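Local coordinates for cpftsy (Physcomitrella patens, PDB 4AK9), which probably acts as the chloroplast signal recognition particle receptor, an SRP-type GTPase of the SIMIBI class that serves protein targeting in plastids, at residues V145-T154 against E198-S208; L211-R222 against Q254-I262. All coordinates share one frame; numbering follows the deposited sequence.

Contact 1: V145-T154 against E198-S208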
loop_
_atom_site.group_PDB
_atom_site.type_symbol
_atom_site.label_atom_id
_atom_site.label_comp_id
_atom_site.label_asym_id
_atom_site.label_seq_id
_atom_site.Cartn_x
_atom_site.Cartn_y
_atom_site.Cartn_z
ATOM N N VAL A 145 -36.740 -10.783 -6.630
ATOM C CA VAL A 145 -36.015 -12.008 -6.960
ATOM C C VAL A 145 -36.054 -13.001 -5.781
ATOM O O VAL A 145 -35.874 -12.619 -4.619
ATOM C CB VAL A 145 -34.546 -11.667 -7.346
ATOM C CG1 VAL A 145 -33.728 -12.926 -7.635
ATOM C CG2 VAL A 145 -34.530 -10.708 -8.538
ATOM N N LYS A 146 -36.304 -14.268 -6.090
ATOM C CA LYS A 146 -36.366 -15.321 -5.076
ATOM C C LYS A 146 -34.980 -15.962 -4.823
ATOM O O LYS A 146 -34.419 -16.641 -5.702
ATOM C CB LYS A 146 -37.371 -16.378 -5.526
ATOM C CG LYS A 146 -37.544 -17.554 -4.591
ATOM C CD LYS A 146 -38.656 -18.459 -5.126
ATOM C CE LYS A 146 -38.857 -19.692 -4.246
ATOM N NZ LYS A 146 -39.614 -20.741 -5.003
ATOM N N VAL A 147 -34.457 -15.779 -3.609
ATOM C CA VAL A 147 -33.065 -16.106 -3.295
ATOM C C VAL A 147 -32.935 -17.300 -2.366
ATOM O O VAL A 147 -33.674 -17.407 -1.377
ATOM C CB VAL A 147 -32.358 -14.916 -2.572
ATOM C CG1 VAL A 147 -30.941 -15.290 -2.164
ATOM C CG2 VAL A 147 -32.370 -13.681 -3.452
ATOM N N LEU A 148 -31.993 -18.190 -2.680
ATOM C CA LEU A 148 -31.622 -19.277 -1.782
ATOM C C LEU A 148 -30.154 -19.152 -1.390
ATOM O O LEU A 148 -29.291 -19.037 -2.256
ATOM C CB LEU A 148 -31.848 -20.638 -2.452
ATOM C CG LEU A 148 -31.346 -21.862 -1.679
ATOM C CD1 LEU A 148 -32.201 -22.074 -0.432
ATOM C CD2 LEU A 148 -31.353 -23.154 -2.550
ATOM N N MET A 149 -29.867 -19.195 -0.092
ATOM C CA MET A 149 -28.481 -19.130 0.362
ATOM C C MET A 149 -27.941 -20.511 0.642
ATOM O O MET A 149 -28.673 -21.398 1.092
ATOM C CB MET A 149 -28.354 -18.250 1.616
ATOM C CG MET A 149 -28.714 -16.804 1.392
ATOM S SD MET A 149 -28.563 -15.900 2.955
ATOM C CE MET A 149 -29.007 -14.269 2.474
ATOM N N ALA A 150 -26.648 -20.708 0.374
ATOM C CA ALA A 150 -26.002 -21.988 0.634
ATOM C C ALA A 150 -24.791 -21.801 1.522
ATOM O O ALA A 150 -23.833 -21.068 1.159
ATOM C CB ALA A 150 -25.593 -22.656 -0.684
ATOM N N ALA A 151 -24.816 -22.460 2.677
ATOM C CA ALA A 151 -23.761 -22.299 3.673
ATOM C C ALA A 151 -22.608 -23.259 3.437
ATOM O O ALA A 151 -22.444 -24.252 4.166
ATOM C CB ALA A 151 -24.317 -22.457 5.086
ATOM N N GLY A 152 -21.793 -22.957 2.424
ATOM C CA GLY A 152 -20.729 -23.864 2.032
ATOM C C GLY A 152 -19.416 -23.607 2.742
ATOM O O GLY A 152 -18.454 -24.341 2.560
ATOM N N ASP A 153 -19.368 -22.549 3.550
ATOM C CA ASP A 153 -18.221 -22.349 4.428
ATOM C C ASP A 153 -18.455 -23.207 5.668
ATOM O O ASP A 153 -19.022 -22.738 6.661
ATOM C CB ASP A 153 -18.092 -20.873 4.815
ATOM C CG ASP A 153 -16.834 -20.576 5.652
ATOM O OD1 ASP A 153 -16.162 -21.527 6.136
ATOM O OD2 ASP A 153 -16.524 -19.364 5.833
ATOM N N THR A 154 -18.045 -24.470 5.589
ATOM C CA THR A 154 -18.188 -25.419 6.691
ATOM C C THR A 154 -16.976 -25.309 7.612
ATOM O O THR A 154 -16.663 -26.225 8.366
ATOM C CB THR A 154 -18.369 -26.893 6.179
ATOM O OG1 THR A 154 -17.157 -27.356 5.556
ATOM C CG2 THR A 154 -19.531 -26.990 5.182
ATOM N N GLU A 198 -37.222 -26.242 -6.937
ATOM C CA GLU A 198 -38.195 -25.341 -6.315
ATOM C C GLU A 198 -38.291 -23.962 -6.943
ATOM O O GLU A 198 -38.839 -23.040 -6.328
ATOM C CB GLU A 198 -37.926 -25.212 -4.826
ATOM C CG GLU A 198 -37.941 -26.543 -4.121
ATOM C CD GLU A 198 -37.685 -26.411 -2.628
ATOM O OE1 GLU A 198 -37.766 -25.278 -2.098
ATOM O OE2 GLU A 198 -37.397 -27.441 -1.981
ATOM N N ASP A 199 -37.749 -23.819 -8.149
ATOM C CA ASP A 199 -38.010 -22.624 -8.946
ATOM C C ASP A 199 -37.461 -21.334 -8.298
ATOM O O ASP A 199 -38.082 -20.271 -8.400
ATOM C CB ASP A 199 -39.530 -22.504 -9.195
ATOM C CG ASP A 199 -39.870 -21.714 -10.451
ATOM O OD1 ASP A 199 -39.759 -22.282 -11.567
ATOM O OD2 ASP A 199 -40.270 -20.533 -10.312
ATOM N N PHE A 200 -36.301 -21.431 -7.640
ATOM C CA PHE A 200 -35.594 -20.253 -7.103
ATOM C C PHE A 200 -34.909 -19.506 -8.243
ATOM O O PHE A 200 -34.512 -20.125 -9.230
ATOM C CB PHE A 200 -34.539 -20.692 -6.090
ATOM C CG PHE A 200 -35.086 -20.983 -4.711
ATOM C CD1 PHE A 200 -35.532 -22.260 -4.371
ATOM C CD2 PHE A 200 -35.141 -19.980 -3.746
ATOM C CE1 PHE A 200 -36.030 -22.534 -3.095
ATOM C CE2 PHE A 200 -35.640 -20.241 -2.471
ATOM C CZ PHE A 200 -36.082 -21.519 -2.141
ATOM N N ASP A 201 -34.738 -18.193 -8.118
ATOM C CA ASP A 201 -34.138 -17.430 -9.213
ATOM C C ASP A 201 -32.619 -17.359 -9.110
ATOM O O ASP A 201 -31.928 -17.294 -10.129
ATOM C CB ASP A 201 -34.693 -16.018 -9.265
ATOM C CG ASP A 201 -36.196 -15.994 -9.515
ATOM O OD1 ASP A 201 -36.626 -16.379 -10.630
ATOM O OD2 ASP A 201 -36.946 -15.580 -8.601
ATOM N N VAL A 202 -32.108 -17.340 -7.881
ATOM C CA VAL A 202 -30.671 -17.099 -7.664
ATOM C C VAL A 202 -30.247 -17.898 -6.453
ATOM O O VAL A 202 -30.992 -17.956 -5.469
ATOM C CB VAL A 202 -30.382 -15.615 -7.348
ATOM C CG1 VAL A 202 -28.923 -15.436 -6.997
ATOM C CG2 VAL A 202 -30.717 -14.715 -8.540
ATOM N N VAL A 203 -29.084 -18.542 -6.535
ATOM C CA VAL A 203 -28.497 -19.209 -5.390
ATOM C C VAL A 203 -27.204 -18.464 -5.050
ATOM O O VAL A 203 -26.360 -18.259 -5.923
ATOM C CB VAL A 203 -28.106 -20.648 -5.699
ATOM C CG1 VAL A 203 -27.461 -21.307 -4.483
ATOM C CG2 VAL A 203 -29.323 -21.445 -6.180
ATOM N N LEU A 204 -27.067 -18.061 -3.792
ATOM C CA LEU A 204 -25.877 -17.341 -3.314
ATOM C C LEU A 204 -25.063 -18.280 -2.439
ATOM O O LEU A 204 -25.479 -18.638 -1.343
ATOM C CB LEU A 204 -26.293 -16.095 -2.512
ATOM C CG LEU A 204 -26.400 -14.706 -3.149
ATOM C CD1 LEU A 204 -26.550 -14.769 -4.638
ATOM C CD2 LEU A 204 -27.488 -13.796 -2.520
ATOM N N CYS A 205 -23.890 -18.693 -2.912
ATOM C CA CYS A 205 -23.068 -19.716 -2.209
ATOM C C CYS A 205 -21.917 -19.134 -1.415
ATOM O O CYS A 205 -21.097 -18.393 -1.960
ATOM C CB CYS A 205 -22.452 -20.697 -3.227
ATOM S SG CYS A 205 -23.653 -21.548 -4.275
ATOM N N ASP A 206 -21.820 -19.486 -0.144
ATOM C CA ASP A 206 -20.621 -19.165 0.626
ATOM C C ASP A 206 -19.633 -20.300 0.443
ATOM O O ASP A 206 -20.023 -21.424 0.140
ATOM C CB ASP A 206 -20.959 -18.999 2.100
ATOM C CG ASP A 206 -19.868 -18.256 2.876
ATOM O OD1 ASP A 206 -18.897 -17.755 2.240
ATOM O OD2 ASP A 206 -20.000 -18.156 4.118
ATOM N N THR A 207 -18.343 -20.007 0.593
ATOM C CA THR A 207 -17.300 -21.029 0.441
ATOM C C THR A 207 -16.246 -20.830 1.516
ATOM O O THR A 207 -16.137 -19.737 2.102
ATOM C CB THR A 207 -16.580 -20.931 -0.932
ATOM O OG1 THR A 207 -16.016 -19.607 -1.087
ATOM C CG2 THR A 207 -17.541 -21.198 -2.080
ATOM N N SER A 208 -15.455 -21.869 1.775
ATOM C CA SER A 208 -14.385 -21.727 2.757
ATOM C C SER A 208 -13.187 -21.035 2.106
ATOM O O SER A 208 -12.959 -21.160 0.900
ATOM C CB SER A 208 -13.981 -23.079 3.327
ATOM O OG SER A 208 -15.113 -23.736 3.865
HETATM O O HOH W 1 -21.312 -20.947 5.271
HETATM O O HOH W 2 -17.776 -17.210 4.928
#
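The Phe200 ring is sandwiched between two side chains of segment 145-154. Lys146 CE lies over the centre of one face, 3.7 Å from the ring centroid. Leu148 CB covers the opposite face, offset toward the rim. Glu198 OE1 sits at the ring edge, in plane. Strands 147-150 and 202-205, which follow, are parallel neighbours in the sheet of the P-loop GTPase domain. The Lys146 ammonium adds a cation-pi contact to Phe200, with NZ 8° off the ring normal. The lysine chain is extended, its CG anti to the backbone N (chi1 179°), and this carries it across the ring at about a right angle. NZ then reaches the carbonyl of Glu198, just after helix 184-197, with NZ to O 2.8 Å.

Strand 147-150 donates from Leu148 N and Ala150 N to the carbonyls of Val202 and Leu204. Leu148 O and Ala150 O accept from Leu204 N and Asp206 N. Before the strands, Lys146 O takes two donors, Asp201 N at 2.9 Å and the longer Val202 N. Lys146 N donates to the anti lone pair of Asp201 OD2, 2.9 Å away. Asp201 OD1 forms a salt bridge with Arg115.

Val147 CG1 meets Leu204 CD2 on the face covered by helix 126-142. Ala150 and Val203 lie on the other face, against helix 184-197. Past the strands, Thr207 O accepts from Lys129 of the probable Walker A motif, so this end of the sheet lies beside the probable nucleotide site. There the carboxylates of Asp153 and Asp206 run side by side, with planes 78° apart. Asp153 OD2 and Asp206 OD2 are 4.1 Å apart. One water lies 2.7 Å from Asp153 OD2 and close to Asp206 OD2.

Contact 2: L211-R222 against Q254-I262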
loop_
_atom_site.group_PDB
_atom_site.type_symbol
_atom_site.label_atom_id
_atom_site.label_comp_id
_atom_site.label_asym_id
_atom_site.label_seq_id
_atom_site.Cartn_x
_atom_site.Cartn_y
_atom_site.Cartn_z
ATOM N N LEU A 211 -6.455 -16.806 4.311
ATOM C CA LEU A 211 -5.535 -15.800 3.786
ATOM C C LEU A 211 -4.470 -16.429 2.929
ATOM O O LEU A 211 -4.110 -15.900 1.875
ATOM C CB LEU A 211 -4.899 -15.070 4.949
ATOM C CG LEU A 211 -3.987 -13.919 4.537
ATOM C CD1 LEU A 211 -4.720 -12.960 3.608
ATOM C CD2 LEU A 211 -3.562 -13.243 5.836
ATOM N N HIS A 212 -3.969 -17.582 3.359
ATOM C CA HIS A 212 -3.026 -18.336 2.538
ATOM C C HIS A 212 -3.610 -19.699 2.188
ATOM O O HIS A 212 -3.926 -20.483 3.079
ATOM C CB HIS A 212 -1.698 -18.458 3.264
ATOM C CG HIS A 212 -1.119 -17.124 3.621
ATOM N ND1 HIS A 212 -0.596 -16.278 2.673
ATOM C CD2 HIS A 212 -1.046 -16.468 4.806
ATOM C CE1 HIS A 212 -0.194 -15.159 3.261
ATOM N NE2 HIS A 212 -0.450 -15.253 4.550
ATOM N N THR A 213 -3.764 -19.953 0.887
ATOM C CA THR A 213 -4.288 -21.227 0.400
ATOM C C THR A 213 -3.283 -22.336 0.614
ATOM O O THR A 213 -2.074 -22.143 0.447
ATOM C CB THR A 213 -4.680 -21.153 -1.112
ATOM O OG1 THR A 213 -5.312 -22.378 -1.524
ATOM C CG2 THR A 213 -3.460 -20.859 -2.017
ATOM N N ASN A 214 -3.777 -23.495 1.021
ATOM C CA ASN A 214 -2.962 -24.697 0.972
ATOM C C ASN A 214 -3.573 -25.665 -0.027
ATOM O O ASN A 214 -4.668 -25.414 -0.549
ATOM C CB ASN A 214 -2.804 -25.338 2.361
ATOM C CG ASN A 214 -4.138 -25.642 3.034
ATOM O OD1 ASN A 214 -5.068 -26.172 2.415
ATOM N ND2 ASN A 214 -4.235 -25.313 4.317
ATOM N N TYR A 215 -2.860 -26.755 -0.288
ATOM C CA TYR A 215 -3.283 -27.747 -1.254
ATOM C C TYR A 215 -4.704 -28.204 -0.965
ATOM O O TYR A 215 -5.534 -28.270 -1.875
ATOM C CB TYR A 215 -2.320 -28.932 -1.217
ATOM C CG TYR A 215 -2.623 -30.010 -2.228
ATOM C CD1 TYR A 215 -2.186 -29.891 -3.545
ATOM C CD2 TYR A 215 -3.338 -31.151 -1.868
ATOM C CE1 TYR A 215 -2.450 -30.870 -4.476
ATOM C CE2 TYR A 215 -3.610 -32.146 -2.794
ATOM C CZ TYR A 215 -3.161 -31.996 -4.099
ATOM O OH TYR A 215 -3.421 -32.969 -5.042
ATOM N N ASN A 216 -4.993 -28.500 0.301
ATOM C CA ASN A 216 -6.296 -29.054 0.657
ATOM C C ASN A 216 -7.434 -28.078 0.466
ATOM O O ASN A 216 -8.477 -28.442 -0.052
ATOM C CB ASN A 216 -6.306 -29.578 2.089
ATOM C CG ASN A 216 -5.477 -30.833 2.251
ATOM O OD1 ASN A 216 -5.022 -31.432 1.267
ATOM N ND2 ASN A 216 -5.275 -31.247 3.499
ATOM N N LEU A 217 -7.233 -26.840 0.904
ATOM C CA LEU A 217 -8.235 -25.819 0.743
ATOM C C LEU A 217 -8.448 -25.534 -0.735
ATOM O O LEU A 217 -9.592 -25.336 -1.176
ATOM C CB LEU A 217 -7.789 -24.538 1.452
ATOM C CG LEU A 217 -8.865 -23.599 2.032
ATOM C CD1 LEU A 217 -10.261 -23.757 1.396
ATOM C CD2 LEU A 217 -8.943 -23.758 3.543
ATOM N N MET A 218 -7.352 -25.513 -1.489
ATOM C CA MET A 218 -7.428 -25.266 -2.926
ATOM C C MET A 218 -8.286 -26.338 -3.555
ATOM O O MET A 218 -9.162 -26.051 -4.381
ATOM C CB MET A 218 -6.042 -25.298 -3.572
ATOM C CG MET A 218 -6.101 -25.223 -5.095
ATOM S SD MET A 218 -4.555 -25.701 -5.930
ATOM C CE MET A 218 -3.394 -24.666 -5.024
ATOM N N GLU A 219 -8.043 -27.569 -3.137
ATOM C CA GLU A 219 -8.737 -28.679 -3.733
ATOM C C GLU A 219 -10.206 -28.654 -3.375
ATOM O O GLU A 219 -11.057 -28.988 -4.202
ATOM C CB GLU A 219 -8.086 -29.997 -3.336
ATOM C CG GLU A 219 -8.594 -31.170 -4.160
ATOM C CD GLU A 219 -8.776 -30.824 -5.651
ATOM O OE1 GLU A 219 -7.814 -30.299 -6.276
ATOM O OE2 GLU A 219 -9.888 -31.080 -6.199
ATOM N N GLU A 220 -10.511 -28.248 -2.141
ATOM C CA GLU A 220 -11.883 -28.119 -1.691
ATOM C C GLU A 220 -12.679 -27.077 -2.476
ATOM O O GLU A 220 -13.846 -27.297 -2.840
ATOM C CB GLU A 220 -11.921 -27.810 -0.183
ATOM C CG GLU A 220 -13.340 -27.626 0.372
ATOM C CD GLU A 220 -13.361 -27.182 1.833
ATOM O OE1 GLU A 220 -12.655 -27.808 2.666
ATOM O OE2 GLU A 220 -14.083 -26.202 2.145
ATOM N N LEU A 221 -12.061 -25.930 -2.748
ATOM C CA LEU A 221 -12.763 -24.915 -3.516
ATOM C C LEU A 221 -13.015 -25.397 -4.942
ATOM O O LEU A 221 -14.106 -25.173 -5.498
ATOM C CB LEU A 221 -11.963 -23.602 -3.512
ATOM C CG LEU A 221 -12.541 -22.373 -4.225
ATOM C CD1 LEU A 221 -14.048 -22.112 -3.922
ATOM C CD2 LEU A 221 -11.665 -21.149 -3.842
ATOM N N ARG A 222 -12.015 -26.037 -5.547
ATOM C CA ARG A 222 -12.206 -26.544 -6.910
ATOM C C ARG A 222 -13.294 -27.614 -6.927
ATOM O O ARG A 222 -14.091 -27.691 -7.867
ATOM C CB ARG A 222 -10.905 -27.118 -7.442
ATOM C CG ARG A 222 -9.839 -26.081 -7.634
ATOM C CD ARG A 222 -8.668 -26.624 -8.406
ATOM N NE ARG A 222 -7.894 -25.534 -9.016
ATOM C CZ ARG A 222 -6.572 -25.465 -8.958
ATOM N NH1 ARG A 222 -5.947 -26.417 -8.292
ATOM N NH2 ARG A 222 -5.878 -24.478 -9.557
ATOM N N GLN A 254 -3.540 -11.825 -2.466
ATOM C CA GLN A 254 -4.583 -12.835 -2.307
ATOM C C GLN A 254 -5.500 -12.887 -3.549
ATOM O O GLN A 254 -6.048 -13.946 -3.875
ATOM C CB GLN A 254 -5.370 -12.621 -1.000
ATOM C CG GLN A 254 -6.201 -11.389 -1.011
ATOM C CD GLN A 254 -6.753 -11.061 0.349
ATOM O OE1 GLN A 254 -7.955 -11.182 0.573
ATOM N NE2 GLN A 254 -5.877 -10.630 1.274
ATOM N N ALA A 255 -5.639 -11.782 -4.283
ATOM C CA ALA A 255 -6.453 -11.813 -5.504
ATOM C C ALA A 255 -5.832 -12.676 -6.604
ATOM O O ALA A 255 -6.525 -13.427 -7.319
ATOM C CB ALA A 255 -6.718 -10.429 -6.015
ATOM N N ARG A 256 -4.517 -12.558 -6.762
ATOM C CA ARG A 256 -3.808 -13.400 -7.719
ATOM C C ARG A 256 -3.917 -14.873 -7.337
ATOM O O ARG A 256 -4.153 -15.721 -8.200
ATOM C CB ARG A 256 -2.335 -13.008 -7.758
ATOM C CG ARG A 256 -2.135 -11.649 -8.384
ATOM C CD ARG A 256 -0.655 -11.336 -8.616
ATOM N NE ARG A 256 -0.543 -10.286 -9.619
ATOM C CZ ARG A 256 -0.266 -9.015 -9.353
ATOM N NH1 ARG A 256 -0.021 -8.624 -8.100
ATOM N NH2 ARG A 256 -0.207 -8.143 -10.353
ATOM N N GLU A 257 -3.760 -15.159 -6.051
ATOM C CA GLU A 257 -3.805 -16.531 -5.553
ATOM C C GLU A 257 -5.172 -17.148 -5.785
ATOM O O GLU A 257 -5.265 -18.272 -6.307
ATOM C CB GLU A 257 -3.446 -16.583 -4.066
ATOM C CG GLU A 257 -1.970 -16.295 -3.795
ATOM C CD GLU A 257 -1.658 -16.050 -2.312
ATOM O OE1 GLU A 257 -2.227 -16.780 -1.456
ATOM O OE2 GLU A 257 -0.834 -15.142 -2.014
ATOM N N PHE A 258 -6.236 -16.434 -5.419
ATOM C CA PHE A 258 -7.577 -16.988 -5.637
ATOM C C PHE A 258 -7.889 -17.220 -7.105
ATOM O O PHE A 258 -8.528 -18.207 -7.474
ATOM C CB PHE A 258 -8.678 -16.133 -4.957
ATOM C CG PHE A 258 -8.950 -16.522 -3.539
ATOM C CD1 PHE A 258 -8.123 -16.079 -2.504
ATOM C CD2 PHE A 258 -9.995 -17.384 -3.230
ATOM C CE1 PHE A 258 -8.349 -16.454 -1.187
ATOM C CE2 PHE A 258 -10.224 -17.765 -1.906
ATOM C CZ PHE A 258 -9.402 -17.306 -0.883
ATOM N N ASN A 259 -7.434 -16.330 -7.981
ATOM C CA ASN A 259 -7.768 -16.484 -9.386
ATOM C C ASN A 259 -6.997 -17.648 -10.022
ATOM O O ASN A 259 -7.378 -18.166 -11.059
ATOM C CB ASN A 259 -7.505 -15.179 -10.149
ATOM C CG ASN A 259 -7.916 -15.249 -11.619
ATOM O OD1 ASN A 259 -9.081 -15.510 -11.974
ATOM N ND2 ASN A 259 -6.951 -14.952 -12.495
ATOM N N GLN A 260 -5.905 -18.054 -9.402
ATOM C CA GLN A 260 -5.229 -19.267 -9.863
ATOM C C GLN A 260 -6.014 -20.518 -9.460
ATOM O O GLN A 260 -5.955 -21.523 -10.181
ATOM C CB GLN A 260 -3.822 -19.361 -9.282
ATOM C CG GLN A 260 -2.775 -18.626 -10.113
ATOM C CD GLN A 260 -1.408 -18.719 -9.482
ATOM O OE1 GLN A 260 -1.204 -18.243 -8.361
ATOM N NE2 GLN A 260 -0.461 -19.362 -10.184
ATOM N N VAL A 261 -6.699 -20.470 -8.317
ATOM C CA VAL A 261 -7.549 -21.589 -7.869
ATOM C C VAL A 261 -8.855 -21.734 -8.673
ATOM O O VAL A 261 -9.208 -22.850 -9.111
ATOM C CB VAL A 261 -7.869 -21.495 -6.362
ATOM C CG1 VAL A 261 -8.780 -22.649 -5.923
ATOM C CG2 VAL A 261 -6.577 -21.509 -5.534
ATOM N N ILE A 262 -9.559 -20.614 -8.904
ATOM C CA ILE A 262 -10.878 -20.619 -9.514
ATOM C C ILE A 262 -11.038 -19.395 -10.411
ATOM O O ILE A 262 -10.466 -18.333 -10.134
ATOM C CB ILE A 262 -11.999 -20.683 -8.380
ATOM C CG1 ILE A 262 -13.396 -20.817 -8.986
ATOM C CG2 ILE A 262 -11.917 -19.462 -7.435
ATOM C CD1 ILE A 262 -14.485 -21.144 -7.901
HETATM O O HOH W 3 -2.793 -14.063 0.383
#
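Arg222 NE donates to Val261 O at 3.0 Å, in the carbonyl plane and on a lone pair. The oxygen lies out of the guanidinium plane, and the N-H...O angle is 139°. NH2 of the same group makes a weak bond to Gln260 O, which lies at the guanidinium edge. Two consecutive carbonyls at the end of helix 254-261 thus meet one arginine. Its chain is extended from CG to NE and slants across Val261, with CG 4.0 Å from Val261 CG1.

Val261 also packs on Met218. Both of its methyls meet Met218 CG, with CG2 at 3.8 Å. Leu221 points toward helix 254-261. Its CG is anti to the backbone N (chi1 -178°), and CD2 reaches three residues: Val261 CG1 at 3.9 Å, Ile262 CG2 and Phe258 CE2. CD1 meets Ile262 CD1.

These are two helices of the SRP-type GTPase domain, with segment axes 10.6 Å apart and crossing at -56°. Beneath them, Leu221 touches strand 117-123, while Phe258 and Ile262 touch strand 238-244.

The Leu211 end of the contact is more polar. A water donates to Leu211 O at 2.7 Å and weakly to Glu257 OE2. Glu53 of the second subunit is hydrogen-bonded to His212 NE2. Leu211 CD1 lies across the end of Gln254, 3.5 Å from NE2, which also makes a weak bond to Glu54 of the second subunit.

How the contacts relate
Contact 1 closes before contact 2 opens along the chain. Strand 202-205 of contact 1 is followed by helix 215-231, which supplies the first half of contact 2. Their centres are about 21 Å apart, and both lie in the GTPase domain. Contact 1 joins two neighbouring strands within the sheet. Contact 2 joins two helices packed on it. The two contacts touch where Thr207 and Ser208 meet the helix: Thr207 CG2 is 4.1 Å from Leu221 CD1. Both come close to the probable P-loop, through Asp206 and Phe258. The connection from strand 202-205 to helix 215-231 thus probably carries the chain past the rim of the nucleotide site. The second subunit reaches contact 2 but not contact 1.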